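Local coordinates for protein pseudopilin EpsI (PDB 2RET) that probably serves as a minor pseudopilin of the type II secretion system, which exports proteases and toxins from the periplasm, and pairs here with the pseudopilin EpsJ, at residues A17-D22 against E42-Q47. The protein carries 2 engineered substitutions. Sequence-based numbering, arbitrary orientation.
Sequences AAMVAD and EELAGQ
Glu42 and Leu44 reach from the edge strand 38-44 to Val20 and Met19 on helix 8-30, part of the pilin-like fold of the periplasmic domain, in which a long helix packs on an antiparallel sheet. The axes of the short segments 17-22 and 42-44 run at 136° to each other, 9.4 Å apart at their closest. Glu42 comes first: with CG anti to the backbone N (chi1 179°) and the chain extended beyond it, its whole length, carboxylate included, lies along Val20, running in the opposite direction. The carboxyl carbon CD lies 3.9 Å from Val20 CG2, and OE1 is 3.6 Å from Val20 CG1. Glutamate suits this place because its long chain can lie against a valine while its two oxygens reach amides farther along the same helix, OE2 taking a hydrogen bond from Asn23 and OE1 one from Gln24. Glu43 points away from the helix, where a charged residue suits the exposed face; its OE1 is hydrogen-bonded to Thr48 OG1. Leu44 again points at the helix; its side chain crosses that of Met19, modelled as selenomethionine, at about a right angle and also meets Phe16 and Ala162 of the EpsJ chain, so an apolar residue fits well. Leu44 CD1 is shared, 3.9 Å from both Val20 CG2 and Met19 CB. Ala45 carries backbone hydrogen bonds to EpsJ, and Gly46, at phi 87°, suits a turn position where glycine is readily accommodated. Leu44 to Gln47 form a type I' turn closed by Gln47 N to Leu44 O at 3.2 Å, with Leu44 N to Gln47 O at 2.9 Å completing the tight two-residue hairpin between strands 38-44 and 47-56.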
ATOM      1  N   ALA A  17      12.020  31.840   5.035  1.00 12.81           N
ATOM      2  CA  ALA A  17      13.084  30.976   4.506  1.00 13.21           C
ATOM      3  C   ALA A  17      12.676  29.478   4.467  1.00 13.54           C
ATOM      4  O   ALA A  17      13.030  28.810   3.521  1.00 14.95           O
ATOM      5  CB  ALA A  17      14.472  31.187   5.226  1.00 11.58           C
ATOM      6  N   ALA A  18      11.937  28.979   5.464  1.00 13.93           N
ATOM      7  CA  ALA A  18      11.359  27.635   5.427  1.00 14.17           C
ATOM      8  C   ALA A  18      10.366  27.431   4.260  1.00 14.78           C
ATOM      9  O   ALA A  18      10.352  26.380   3.623  1.00 14.89           O
ATOM     10  CB  ALA A  18      10.683  27.302   6.787  1.00 13.54           C
HETATM   11  N   MSE A  19       9.525  28.432   3.986  1.00 15.25           N
HETATM   12  CA  MSE A  19       8.655  28.399   2.839  1.00 15.52           C
HETATM   13  C   MSE A  19       9.417  28.184   1.526  1.00 16.07           C
HETATM   14  O   MSE A  19       9.036  27.351   0.743  1.00 17.17           O
HETATM   15  CB  MSE A  19       7.820  29.665   2.754  1.00 15.78           C
HETATM   16  CG  MSE A  19       6.692  29.730   3.770  1.00 16.04           C
HETATM   17 SE   MSE A  19       5.546  31.286   3.503  1.00 20.50          SE
HETATM   18  CE  MSE A  19       4.455  30.694   1.966  1.00 14.69           C
ATOM     19  N   VAL A  20      10.463  28.960   1.296  1.00 15.79           N
ATOM     20  CA  VAL A  20      11.326  28.805   0.153  1.00 15.22           C
ATOM     21  C   VAL A  20      11.991  27.400   0.090  1.00 15.44           C
ATOM     22  O   VAL A  20      12.099  26.809  -0.987  1.00 15.07           O
ATOM     23  CB  VAL A  20      12.405  29.943   0.145  1.00 15.77           C
ATOM     24  CG1 VAL A  20      13.517  29.693  -0.931  1.00 13.43           C
ATOM     25  CG2 VAL A  20      11.722  31.310  -0.045  1.00 14.21           C
ATOM     26  N   ALA A  21      12.443  26.897   1.234  1.00 14.75           N
ATOM     27  CA  ALA A  21      13.054  25.575   1.323  1.00 14.82           C
ATOM     28  C   ALA A  21      12.070  24.490   0.840  1.00 14.35           C
ATOM     29  O   ALA A  21      12.429  23.639   0.059  1.00 13.46           O
ATOM     30  CB  ALA A  21      13.536  25.282   2.761  1.00 13.89           C
ATOM     31  N   ASP A  22      10.833  24.570   1.311  1.00 14.52           N
ATOM     32  CA  ASP A  22       9.767  23.689   0.874  1.00 15.10           C
ATOM     33  C   ASP A  22       9.480  23.786  -0.616  1.00 14.09           C
ATOM     34  O   ASP A  22       9.236  22.772  -1.249  1.00 13.65           O
ATOM     35  CB  ASP A  22       8.483  23.918   1.670  1.00 15.04           C
ATOM     36  CG  ASP A  22       8.510  23.267   3.057  1.00 20.04           C
ATOM     37  OD1 ASP A  22       9.410  22.418   3.333  1.00 24.93           O
ATOM     38  OD2 ASP A  22       7.636  23.623   3.901  1.00 23.66           O
ATOM     39  N   GLU A  42      14.684  33.157  -4.955  1.00 16.81           N
ATOM     40  CA  GLU A  42      13.271  33.238  -4.909  1.00 17.72           C
ATOM     41  C   GLU A  42      12.906  34.507  -4.143  1.00 17.46           C
ATOM     42  O   GLU A  42      13.410  34.753  -3.043  1.00 17.37           O
ATOM     43  CB  GLU A  42      12.705  31.988  -4.214  1.00 17.41           C
ATOM     44  CG  GLU A  42      11.182  31.985  -4.082  1.00 18.90           C
ATOM     45  CD  GLU A  42      10.605  30.599  -3.711  1.00 20.61           C
ATOM     46  OE1 GLU A  42      11.344  29.596  -3.810  1.00 21.56           O
ATOM     47  OE2 GLU A  42       9.413  30.518  -3.331  1.00 20.57           O
ATOM     48  N   GLU A  43      11.981  35.262  -4.703  1.00 17.13           N
ATOM     49  CA  GLU A  43      11.361  36.368  -4.042  1.00 18.08           C
ATOM     50  C   GLU A  43      10.148  35.869  -3.245  1.00 18.11           C
ATOM     51  O   GLU A  43       9.257  35.220  -3.787  1.00 18.27           O
ATOM     52  CB  GLU A  43      10.916  37.354  -5.112  1.00 18.98           C
ATOM     53  CG  GLU A  43      10.318  38.606  -4.577  1.00 22.36           C
ATOM     54  CD  GLU A  43      11.338  39.655  -4.280  1.00 25.96           C
ATOM     55  OE1 GLU A  43      12.558  39.342  -4.300  1.00 26.29           O
ATOM     56  OE2 GLU A  43      10.890  40.806  -4.033  1.00 28.83           O
ATOM     57  N   LEU A  44      10.091  36.212  -1.963  1.00 18.99           N
ATOM     58  CA  LEU A  44       8.997  35.821  -1.101  1.00 19.37           C
ATOM     59  C   LEU A  44       8.929  36.813   0.029  1.00 19.76           C
ATOM     60  O   LEU A  44       9.963  37.082   0.651  1.00 19.44           O
ATOM     61  CB  LEU A  44       9.202  34.394  -0.557  1.00 19.60           C
ATOM     62  CG  LEU A  44       8.025  33.679   0.125  1.00 19.12           C
ATOM     63  CD1 LEU A  44       7.923  32.191  -0.250  1.00 15.97           C
ATOM     64  CD2 LEU A  44       8.084  33.831   1.588  1.00 17.83           C
ATOM     65  N   ALA A  45       7.707  37.319   0.295  1.00 19.04           N
ATOM     66  CA  ALA A  45       7.447  38.362   1.271  1.00 19.09           C
ATOM     67  C   ALA A  45       8.328  39.579   1.084  1.00 19.61           C
ATOM     68  O   ALA A  45       8.765  40.148   2.049  1.00 19.78           O
ATOM     69  CB  ALA A  45       7.581  37.835   2.704  1.00 19.37           C
ATOM     70  N   GLY A  46       8.599  39.966  -0.164  1.00 20.28           N
ATOM     71  CA  GLY A  46       9.331  41.205  -0.434  1.00 20.58           C
ATOM     72  C   GLY A  46      10.836  41.062  -0.434  1.00 20.32           C
ATOM     73  O   GLY A  46      11.558  41.983  -0.766  1.00 21.13           O
ATOM     74  N   GLN A  47      11.310  39.882  -0.102  1.00 20.47           N
ATOM     75  CA  GLN A  47      12.712  39.639   0.103  1.00 20.41           C
ATOM     76  C   GLN A  47      13.237  38.600  -0.907  1.00 21.06           C
ATOM     77  O   GLN A  47      12.579  37.574  -1.179  1.00 20.44           O
ATOM     78  CB  GLN A  47      12.869  39.117   1.541  1.00 20.40           C
ATOM     79  CG  GLN A  47      14.292  39.038   1.975  1.00 20.83           C
ATOM     80  CD  GLN A  47      14.461  38.736   3.411  1.00 20.96           C
ATOM     81  OE1 GLN A  47      13.515  38.860   4.203  1.00 19.77           O
ATOM     82  NE2 GLN A  47      15.698  38.367   3.789  1.00 18.62           N
TER